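Local coordinates for protein afamin (Homo sapiens, PDB 6FAK) that carries hydrophobic molecules in body fluids, binding vitamin E and keeping lipidated Wnt proteins soluble and active, at residues N21-T26 / N133-L138; I217-L222 / K232-L237; H476-N481 / P487-L492. One frame throughout, in Å; residues are numbered along the deposited sequence. Where two conformers were deposited one is given.

The three contacts fall in the three albumin repeats of this mostly helical chain, one in each. None touches another, and no helix is shared among them. Interaction 1 lies at the surface, where two nearly parallel helices meet through a tyrosine, a leucine and two glutamates. Interaction 2 is buried and wholly aliphatic, and lies in the pocket region of the second repeat. Its centre is 27 Å from that of interaction 3, their nearest atoms about 10 Å apart. Interaction 3 is partly buried and is covalent, a disulfide between two short helices with sulfur-aromatic packing beside it. Interactions 1 and 3 lie on opposite sides of the chain's centre.

Interaction 1: N21-T26 / N133-L138; sequences NIEYIT and NRESLL
Tyr24 and Leu138 carry this contact between two helices of the first albumin repeat, 22-33 and 134-148. The short helical segments run nearly parallel, at 22°, with their axes 11.7 Å apart. At that spacing the segments meet through side chains. Leu138 sends one methyl obliquely to the tyrosine ring. Its CD2 lies 3.2 Å from Tyr24 CE1, which is unusually short, so the exact placement of the methyl is doubtful. The two side chains cross at about a right angle. Nearer the start of the second helix, Glu135 meets the tyrosine through its aliphatic part. Tyr24 OH is 3.7 Å from Glu135 CG, and the ring and carboxylate planes stand 82° apart.

Glu23 adds a polar flank. Its CG is anti to the backbone N (chi1 171°), and the extended chain beyond carries the carboxylate across to Glu135. Glu23 OE1 is 3.8 Å from Glu135 OE1, and the two acids would probably repel each other if both are charged. Glu23 OE1 also takes a hydrogen bond from Asn139 ND2, which ties it to the second helix.

Further out, Tyr24 packs on Leu142 and on Leu158 of helix 154-171. Arg134 makes a salt bridge to Glu165 of that same helix. Helix 39-58 packs against Ile22, Glu23 and Thr26. Within the first helix, Ile22 O accepts both Thr26 N and the side-chain hydroxyl, with Thr26 OG1 2.6 Å from Ile22 O.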
loop_
_atom_site.group_PDB
_atom_site.type_symbol
_atom_site.label_atom_id
_atom_site.label_comp_id
_atom_site.label_asym_id
_atom_site.label_seq_id
_atom_site.Cartn_x
_atom_site.Cartn_y
_atom_site.Cartn_z
ATOM N N ASN A 21 3.365 -23.205 -12.367
ATOM C CA ASN A 21 2.429 -22.056 -12.397
ATOM C C ASN A 21 2.734 -21.001 -13.495
ATOM O O ASN A 21 2.266 -19.884 -13.427
ATOM C CB ASN A 21 2.378 -21.409 -11.003
ATOM C CG ASN A 21 1.795 -22.346 -9.953
ATOM O OD1 ASN A 21 0.577 -22.562 -9.902
ATOM N ND2 ASN A 21 2.661 -22.919 -9.117
ATOM N N ILE A 22 3.496 -21.401 -14.507
ATOM C CA ILE A 22 3.988 -20.521 -15.560
ATOM C C ILE A 22 2.889 -19.738 -16.305
ATOM O O ILE A 22 3.114 -18.586 -16.728
ATOM C CB ILE A 22 4.841 -21.324 -16.563
ATOM C CG1 ILE A 22 5.690 -20.409 -17.455
ATOM C CG2 ILE A 22 3.967 -22.248 -17.404
ATOM C CD1 ILE A 22 6.724 -19.596 -16.712
ATOM N N GLU A 23 1.724 -20.355 -16.455
ATOM C CA GLU A 23 0.582 -19.730 -17.087
ATOM C C GLU A 23 0.099 -18.550 -16.222
ATOM O O GLU A 23 -0.004 -17.422 -16.705
ATOM C CB GLU A 23 -0.538 -20.765 -17.355
ATOM C CG GLU A 23 -1.865 -20.168 -17.827
ATOM C CD GLU A 23 -2.872 -21.218 -18.326
ATOM O OE1 GLU A 23 -3.530 -21.887 -17.491
ATOM O OE2 GLU A 23 -3.034 -21.349 -19.560
ATOM N N TYR A 24 -0.124 -18.814 -14.943
ATOM C CA TYR A 24 -0.575 -17.804 -13.997
ATOM C C TYR A 24 0.417 -16.627 -13.823
ATOM O O TYR A 24 0.034 -15.462 -13.773
ATOM C CB TYR A 24 -0.877 -18.451 -12.636
ATOM C CG TYR A 24 -1.855 -19.611 -12.719
ATOM C CD1 TYR A 24 -3.175 -19.412 -13.135
ATOM C CD2 TYR A 24 -1.451 -20.924 -12.413
ATOM C CE1 TYR A 24 -4.066 -20.485 -13.236
ATOM C CE2 TYR A 24 -2.339 -21.991 -12.490
ATOM C CZ TYR A 24 -3.647 -21.767 -12.895
ATOM O OH TYR A 24 -4.526 -22.827 -12.982
ATOM N N ILE A 25 1.677 -16.984 -13.686
ATOM C CA ILE A 25 2.804 -16.061 -13.583
ATOM C C ILE A 25 2.890 -15.130 -14.790
ATOM O O ILE A 25 3.110 -13.907 -14.637
ATOM C CB ILE A 25 4.109 -16.875 -13.410
ATOM C CG1 ILE A 25 4.139 -17.509 -12.007
ATOM C CG2 ILE A 25 5.349 -16.058 -13.656
ATOM C CD1 ILE A 25 5.266 -18.516 -11.869
ATOM N N THR A 26 2.750 -15.694 -15.978
ATOM C CA THR A 26 2.854 -14.917 -17.194
ATOM C C THR A 26 1.715 -13.864 -17.332
ATOM O O THR A 26 1.943 -12.725 -17.766
ATOM C CB THR A 26 2.861 -15.857 -18.430
ATOM O OG1 THR A 26 4.010 -16.713 -18.358
ATOM C CG2 THR A 26 2.969 -15.060 -19.697
ATOM N N ASN A 133 -15.070 -25.207 -16.456
ATOM C CA ASN A 133 -13.721 -24.742 -16.869
ATOM C C ASN A 133 -13.030 -23.880 -15.790
ATOM O O ASN A 133 -13.109 -22.644 -15.806
ATOM C CB ASN A 133 -13.754 -24.038 -18.249
ATOM C CG ASN A 133 -14.882 -23.016 -18.389
ATOM O OD1 ASN A 133 -16.007 -23.242 -17.946
ATOM N ND2 ASN A 133 -14.582 -21.894 -19.036
ATOM N N ARG A 134 -12.358 -24.562 -14.856
ATOM C CA ARG A 134 -11.757 -23.935 -13.696
ATOM C C ARG A 134 -10.472 -23.147 -14.015
ATOM O O ARG A 134 -10.188 -22.137 -13.365
ATOM C CB ARG A 134 -11.441 -25.017 -12.667
ATOM C CG ARG A 134 -10.875 -24.539 -11.330
ATOM C CD ARG A 134 -10.287 -25.684 -10.503
ATOM N NE ARG A 134 -9.129 -25.251 -9.713
ATOM C CZ ARG A 134 -7.837 -25.341 -10.069
ATOM N NH1 ARG A 134 -7.477 -25.920 -11.222
ATOM N NH2 ARG A 134 -6.893 -24.878 -9.251
ATOM N N GLU A 135 -9.689 -23.650 -14.968
ATOM C CA GLU A 135 -8.444 -23.025 -15.388
ATOM C C GLU A 135 -8.800 -21.698 -16.075
ATOM O O GLU A 135 -8.203 -20.656 -15.774
ATOM C CB GLU A 135 -7.656 -23.952 -16.335
ATOM C CG GLU A 135 -6.188 -24.166 -15.977
ATOM C CD GLU A 135 -5.499 -25.179 -16.902
ATOM O OE1 GLU A 135 -5.603 -25.018 -18.139
ATOM O OE2 GLU A 135 -4.853 -26.137 -16.405
ATOM N N SER A 136 -9.788 -21.721 -16.964
ATOM C CA SER A 136 -10.267 -20.485 -17.599
ATOM C C SER A 136 -10.778 -19.413 -16.634
ATOM O O SER A 136 -10.567 -18.219 -16.878
ATOM C CB SER A 136 -11.362 -20.766 -18.604
ATOM O OG SER A 136 -11.701 -19.569 -19.301
ATOM N N LEU A 137 -11.452 -19.831 -15.562
ATOM C CA LEU A 137 -12.039 -18.894 -14.615
ATOM C C LEU A 137 -10.955 -18.228 -13.814
ATOM O O LEU A 137 -10.981 -17.029 -13.623
ATOM C CB LEU A 137 -13.002 -19.596 -13.662
ATOM C CG LEU A 137 -13.768 -18.657 -12.717
ATOM C CD1 LEU A 137 -15.045 -18.174 -13.385
ATOM C CD2 LEU A 137 -14.063 -19.321 -11.380
ATOM N N LEU A 138 -10.033 -19.017 -13.300
ATOM C CA LEU A 138 -8.943 -18.498 -12.518
ATOM C C LEU A 138 -8.010 -17.649 -13.397
ATOM O O LEU A 138 -7.505 -16.640 -12.926
ATOM C CB LEU A 138 -8.177 -19.634 -11.825
ATOM C CG LEU A 138 -7.362 -19.283 -10.564
ATOM C CD1 LEU A 138 -7.711 -20.191 -9.390
ATOM C CD2 LEU A 138 -5.861 -19.312 -10.820
#

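Interaction 2: I217-L222 / K232-L237; sequences IYIAIL and KELISL
Leu234 reaches between Ile219 and Leu222 and joins helix 216-225 to helix 231-250, which follow one another in the second albumin repeat. The short segments cross steeply, at 127° between their N-to-C directions, with axes 10.1 Å apart. The tight point is Leu234 CD2 on Leu222 CB, at 3.6 Å. The other methyl, Leu234 CD1, lies farther from its partner, 4.0 Å from Ile219 CG2. One leucine thus spends a branch on each partner. Its CG is anti to the backbone N (chi1 -176°), and this directs both methyls across the gap. The chains of Ile219 and Leu234 cross at about a right angle. Both also pack on helix 326-339, Ile219 on Ala331 and Thr334, Leu234 on Phe335. Val238, one turn beyond Leu234, also touches Ile219 and Leu222.

The contact to Leu237 is similarly loose. Leu222 CD1 stays 4.0 Å from Leu237 CG and 4.1 Å from Leu237 CD2. Leu237 is backed by His266 and Ile267 of helix 253-268. The side turned from the contact is more open, with Lys232 exposed and Ile235 and Ser236 partly exposed. Glu233 is hydrogen-bonded through OE2 to His266 NE2.

Both segments belong to the region that binds hydrophobic ligands. The Leu222 side chain is about 4 Å from a bound tetraethylene glycol, probably from the crystallisation liquor. No hydrogen bond joins the segments, and all four touching residues are buried. The contact therefore rests on dispersion between aliphatic groups and on the exclusion of water.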
loop_
_atom_site.group_PDB
_atom_site.type_symbol
_atom_site.label_atom_id
_atom_site.label_comp_id
_atom_site.label_asym_id
_atom_site.label_seq_id
_atom_site.Cartn_x
_atom_site.Cartn_y
_atom_site.Cartn_z
ATOM N N ILE A 217 14.040 0.497 7.106
ATOM C CA ILE A 217 12.701 -0.024 7.289
ATOM C C ILE A 217 12.736 -1.512 7.625
ATOM O O ILE A 217 12.033 -1.928 8.507
ATOM C CB ILE A 217 11.795 0.166 6.032
ATOM C CG1 ILE A 217 11.523 1.632 5.799
ATOM C CG2 ILE A 217 10.457 -0.591 6.177
ATOM C CD1 ILE A 217 10.768 1.874 4.504
ATOM N N TYR A 218 13.537 -2.299 6.902
ATOM C CA TYR A 218 13.570 -3.740 7.084
ATOM C C TYR A 218 14.288 -4.088 8.383
ATOM O O TYR A 218 13.953 -5.073 9.065
ATOM C CB TYR A 218 14.206 -4.494 5.870
ATOM C CG TYR A 218 13.995 -3.911 4.464
ATOM C CD1 TYR A 218 12.710 -3.597 3.994
ATOM C CD2 TYR A 218 15.072 -3.753 3.577
ATOM C CE1 TYR A 218 12.529 -3.059 2.705
ATOM C CE2 TYR A 218 14.894 -3.267 2.283
ATOM C CZ TYR A 218 13.622 -2.898 1.845
ATOM O OH TYR A 218 13.464 -2.352 0.574
ATOM N N ILE A 219 15.309 -3.315 8.739
ATOM C CA ILE A 219 15.981 -3.550 10.026
ATOM C C ILE A 219 14.969 -3.346 11.124
ATOM O O ILE A 219 14.864 -4.171 12.061
ATOM C CB ILE A 219 17.210 -2.635 10.261
ATOM C CG1 ILE A 219 18.345 -2.933 9.266
ATOM C CG2 ILE A 219 17.720 -2.808 11.708
ATOM C CD1 ILE A 219 19.354 -1.797 9.115
ATOM N N ALA A 220 14.210 -2.251 11.032
ATOM C CA ALA A 220 13.260 -1.953 12.110
ATOM C C ALA A 220 12.178 -3.024 12.222
ATOM O O ALA A 220 11.935 -3.471 13.299
ATOM C CB ALA A 220 12.641 -0.570 11.970
ATOM N N ILE A 221 11.570 -3.450 11.098
ATOM C CA ILE A 221 10.481 -4.437 11.105
ATOM C C ILE A 221 10.971 -5.816 11.553
ATOM O O ILE A 221 10.318 -6.489 12.381
ATOM C CB ILE A 221 9.832 -4.604 9.706
ATOM C CG1 ILE A 221 9.029 -3.356 9.323
ATOM C CG2 ILE A 221 8.882 -5.824 9.659
ATOM C CD1 ILE A 221 8.681 -3.299 7.836
ATOM N N LEU A 222 12.075 -6.276 10.955
ATOM C CA LEU A 222 12.622 -7.605 11.327
ATOM C C LEU A 222 13.104 -7.704 12.802
ATOM O O LEU A 222 12.995 -8.767 13.469
ATOM C CB LEU A 222 13.686 -8.002 10.326
ATOM C CG LEU A 222 13.245 -8.153 8.854
ATOM C CD1 LEU A 222 14.411 -8.343 7.923
ATOM C CD2 LEU A 222 12.306 -9.360 8.740
ATOM N N LYS A 232 24.405 -10.010 13.256
ATOM C CA LYS A 232 24.967 -10.473 12.006
ATOM C C LYS A 232 23.956 -11.238 11.150
ATOM O O LYS A 232 23.908 -11.051 9.932
ATOM C CB LYS A 232 26.242 -11.301 12.243
ATOM C CG LYS A 232 27.403 -10.431 12.585
ATOM C CD LYS A 232 28.688 -11.232 12.851
ATOM C CE LYS A 232 29.255 -12.069 11.687
ATOM N NZ LYS A 232 29.856 -11.303 10.568
ATOM N N GLU A 233 23.163 -12.116 11.773
ATOM C CA GLU A 233 22.128 -12.876 11.078
ATOM C C GLU A 233 21.006 -11.930 10.549
ATOM O O GLU A 233 20.561 -12.113 9.443
ATOM C CB GLU A 233 21.514 -13.932 11.986
ATOM C CG GLU A 233 20.647 -14.936 11.272
ATOM C CD GLU A 233 21.428 -15.743 10.231
ATOM O OE1 GLU A 233 22.383 -16.464 10.612
ATOM O OE2 GLU A 233 21.091 -15.649 9.030
ATOM N N LEU A 234 20.594 -10.960 11.355
ATOM C CA LEU A 234 19.659 -9.901 10.931
ATOM C C LEU A 234 20.166 -9.130 9.695
ATOM O O LEU A 234 19.427 -8.931 8.698
ATOM C CB LEU A 234 19.403 -8.969 12.112
ATOM C CG LEU A 234 18.423 -7.787 12.091
ATOM C CD1 LEU A 234 18.998 -6.585 11.453
ATOM C CD2 LEU A 234 17.148 -8.171 11.402
ATOM N N ILE A 235 21.423 -8.709 9.723
ATOM C CA ILE A 235 21.987 -8.001 8.568
ATOM C C ILE A 235 21.972 -8.890 7.341
ATOM O O ILE A 235 21.570 -8.456 6.278
ATOM C CB ILE A 235 23.389 -7.394 8.822
ATOM C CG1 ILE A 235 23.285 -6.280 9.853
ATOM C CG2 ILE A 235 24.044 -6.907 7.537
ATOM C CD1 ILE A 235 22.333 -5.158 9.550
ATOM N N SER A 236 22.296 -10.151 7.508
ATOM C CA SER A 236 22.242 -11.094 6.413
ATOM C C SER A 236 20.821 -11.250 5.818
ATOM O O SER A 236 20.639 -11.257 4.580
ATOM C CB SER A 236 22.803 -12.449 6.878
ATOM O OG SER A 236 22.874 -13.311 5.779
ATOM N N LEU A 237 19.830 -11.298 6.704
ATOM C CA LEU A 237 18.431 -11.418 6.312
ATOM C C LEU A 237 17.959 -10.140 5.608
ATOM O O LEU A 237 17.249 -10.211 4.609
ATOM C CB LEU A 237 17.566 -11.725 7.527
ATOM C CG LEU A 237 16.081 -11.970 7.372
ATOM C CD1 LEU A 237 15.825 -13.110 6.380
ATOM C CD2 LEU A 237 15.442 -12.244 8.719
#

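Interaction 3: H476-N481 / P487-L492; sequences HCCKTN and PCFESL
Cys488 is joined to Cys477 by a disulfide that ties helix 485-490 to helix 472-479. Cys478, next to Cys477, bonds to Cys462. The adjacent cysteines and their two bridges form the double-disulfide pattern of the albumin family, here in the third repeat.

Cys488 is the first residue of 487-492 to touch the other segment. Its SG is anti to the backbone N (chi1 -172°) and meets Cys477 SG at 2.1 Å, with a chi3 of -72°. The same Cys488 SG also lies 4.2 Å from His476 CD2, oblique to that ring.

Phe489 packs its ring by Cys477 and Cys478, a face to the first and an edge to the second. Cys477 CB stands over the face, 3.8 Å from the ring centroid and 19° off the normal, a CH-pi contact. Cys478 SG makes a sulfur-aromatic contact at the edge, in the ring plane, 3.8 Å from Phe489 CZ. Phe458 stacks with the same ring.

Ser491 turns its hydroxyl back to its own segment, with Ser491 OG 2.7 Å from Cys488 O, in the carbonyl plane on a lone pair. Leu492 ends the segment. Its CD2 reaches Cys477 SG at 3.7 Å.

No hydrogen bond spans the two segments. Phe489 packs on Cys477 CB and Leu492 on its sulfur. The disulfide holds the two short helices together independently of this weaker apolar packing beside it.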
loop_
_atom_site.group_PDB
_atom_site.type_symbol
_atom_site.label_atom_id
_atom_site.label_comp_id
_atom_site.label_asym_id
_atom_site.label_seq_id
_atom_site.Cartn_x
_atom_site.Cartn_y
_atom_site.Cartn_z
ATOM N N HIS A 476 6.634 19.061 -1.669
ATOM C CA HIS A 476 7.677 19.219 -0.652
ATOM C C HIS A 476 7.527 18.087 0.406
ATOM O O HIS A 476 8.521 17.426 0.769
ATOM C CB HIS A 476 7.617 20.606 0.020
ATOM C CG HIS A 476 8.632 20.756 1.088
ATOM N ND1 HIS A 476 9.964 20.977 0.802
ATOM C CD2 HIS A 476 8.561 20.521 2.423
ATOM C CE1 HIS A 476 10.659 20.934 1.929
ATOM N NE2 HIS A 476 9.833 20.652 2.922
ATOM N N CYS A 477 6.319 17.866 0.920
ATOM C CA CYS A 477 6.132 16.814 1.880
ATOM C C CYS A 477 6.410 15.414 1.322
ATOM O O CYS A 477 6.905 14.540 2.073
ATOM C CB CYS A 477 4.763 16.866 2.539
ATOM S SG CYS A 477 4.552 18.307 3.599
ATOM N N CYS A 478 6.064 15.178 0.059
ATOM C CA CYS A 478 6.332 13.892 -0.543
ATOM C C CYS A 478 7.805 13.594 -0.726
ATOM O O CYS A 478 8.180 12.461 -0.670
ATOM C CB CYS A 478 5.654 13.739 -1.896
ATOM S SG CYS A 478 3.897 13.443 -1.707
ATOM N N LYS A 479 8.624 14.600 -0.990
ATOM C CA LYS A 479 9.972 14.319 -1.452
ATOM C C LYS A 479 11.063 14.546 -0.391
ATOM O O LYS A 479 12.168 14.117 -0.590
ATOM C CB LYS A 479 10.255 15.080 -2.776
ATOM C CG LYS A 479 10.734 16.509 -2.636
ATOM C CD LYS A 479 11.366 17.044 -3.932
ATOM C CE LYS A 479 10.351 17.406 -5.005
ATOM N NZ LYS A 479 9.695 18.724 -4.747
ATOM N N THR A 480 10.713 15.187 0.722
ATOM C CA THR A 480 11.668 15.548 1.749
ATOM C C THR A 480 11.218 14.884 3.047
ATOM O O THR A 480 10.280 15.350 3.739
ATOM C CB THR A 480 11.791 17.087 1.928
ATOM O OG1 THR A 480 11.490 17.758 0.692
ATOM C CG2 THR A 480 13.200 17.478 2.420
ATOM N N ASN A 481 11.851 13.736 3.281
ATOM C CA ASN A 481 12.044 13.093 4.582
ATOM C C ASN A 481 10.952 12.047 4.775
ATOM O O ASN A 481 9.800 12.371 5.040
ATOM C CB ASN A 481 12.119 14.092 5.758
ATOM C CG ASN A 481 12.987 13.584 6.915
ATOM O OD1 ASN A 481 13.106 12.363 7.158
ATOM N ND2 ASN A 481 13.606 14.524 7.634
ATOM N N PRO A 487 4.042 13.937 9.862
ATOM C CA PRO A 487 4.113 15.288 10.484
ATOM C C PRO A 487 4.139 16.492 9.509
ATOM O O PRO A 487 3.516 17.503 9.797
ATOM C CB PRO A 487 5.391 15.239 11.314
ATOM C CG PRO A 487 5.623 13.781 11.586
ATOM C CD PRO A 487 5.016 12.990 10.465
ATOM N N CYS A 488 4.834 16.361 8.388
ATOM C CA CYS A 488 4.876 17.383 7.349
ATOM C C CYS A 488 3.466 17.672 6.756
ATOM O O CYS A 488 3.035 18.841 6.704
ATOM C CB CYS A 488 5.815 16.970 6.223
ATOM S SG CYS A 488 6.100 18.274 5.032
ATOM N N PHE A 489 2.790 16.612 6.325
ATOM C CA PHE A 489 1.415 16.685 5.839
ATOM C C PHE A 489 0.442 17.340 6.835
ATOM O O PHE A 489 -0.380 18.171 6.429
ATOM C CB PHE A 489 0.905 15.315 5.409
ATOM C CG PHE A 489 1.219 15.023 3.992
ATOM C CD1 PHE A 489 0.499 15.654 2.977
ATOM C CD2 PHE A 489 2.274 14.206 3.643
ATOM C CE1 PHE A 489 0.819 15.449 1.642
ATOM C CE2 PHE A 489 2.596 13.975 2.280
ATOM C CZ PHE A 489 1.862 14.593 1.280
ATOM N N GLU A 490 0.595 17.000 8.127
ATOM C CA GLU A 490 -0.198 17.595 9.222
ATOM C C GLU A 490 0.022 19.088 9.393
ATOM O O GLU A 490 -0.832 19.742 9.937
ATOM C CB GLU A 490 0.086 16.919 10.593
ATOM C CG GLU A 490 -0.146 15.403 10.713
ATOM C CD GLU A 490 -1.495 14.923 10.257
ATOM O OE1 GLU A 490 -2.504 15.594 10.559
ATOM O OE2 GLU A 490 -1.556 13.851 9.617
ATOM N N SER A 491 1.151 19.613 8.963
ATOM C CA SER A 491 1.427 21.014 9.044
ATOM C C SER A 491 0.888 21.879 7.881
ATOM O O SER A 491 0.985 23.087 7.959
ATOM C CB SER A 491 2.938 21.227 9.169
ATOM O OG SER A 491 3.600 21.142 7.895
ATOM N N LEU A 492 0.377 21.265 6.810
ATOM C CA LEU A 492 0.014 21.987 5.595
ATOM C C LEU A 492 -1.255 22.795 5.778
ATOM O O LEU A 492 -2.146 22.386 6.450
ATOM C CB LEU A 492 -0.171 21.030 4.416
ATOM C CG LEU A 492 1.072 20.266 3.955
ATOM C CD1 LEU A 492 0.805 19.475 2.678
ATOM C CD2 LEU A 492 2.276 21.181 3.769
#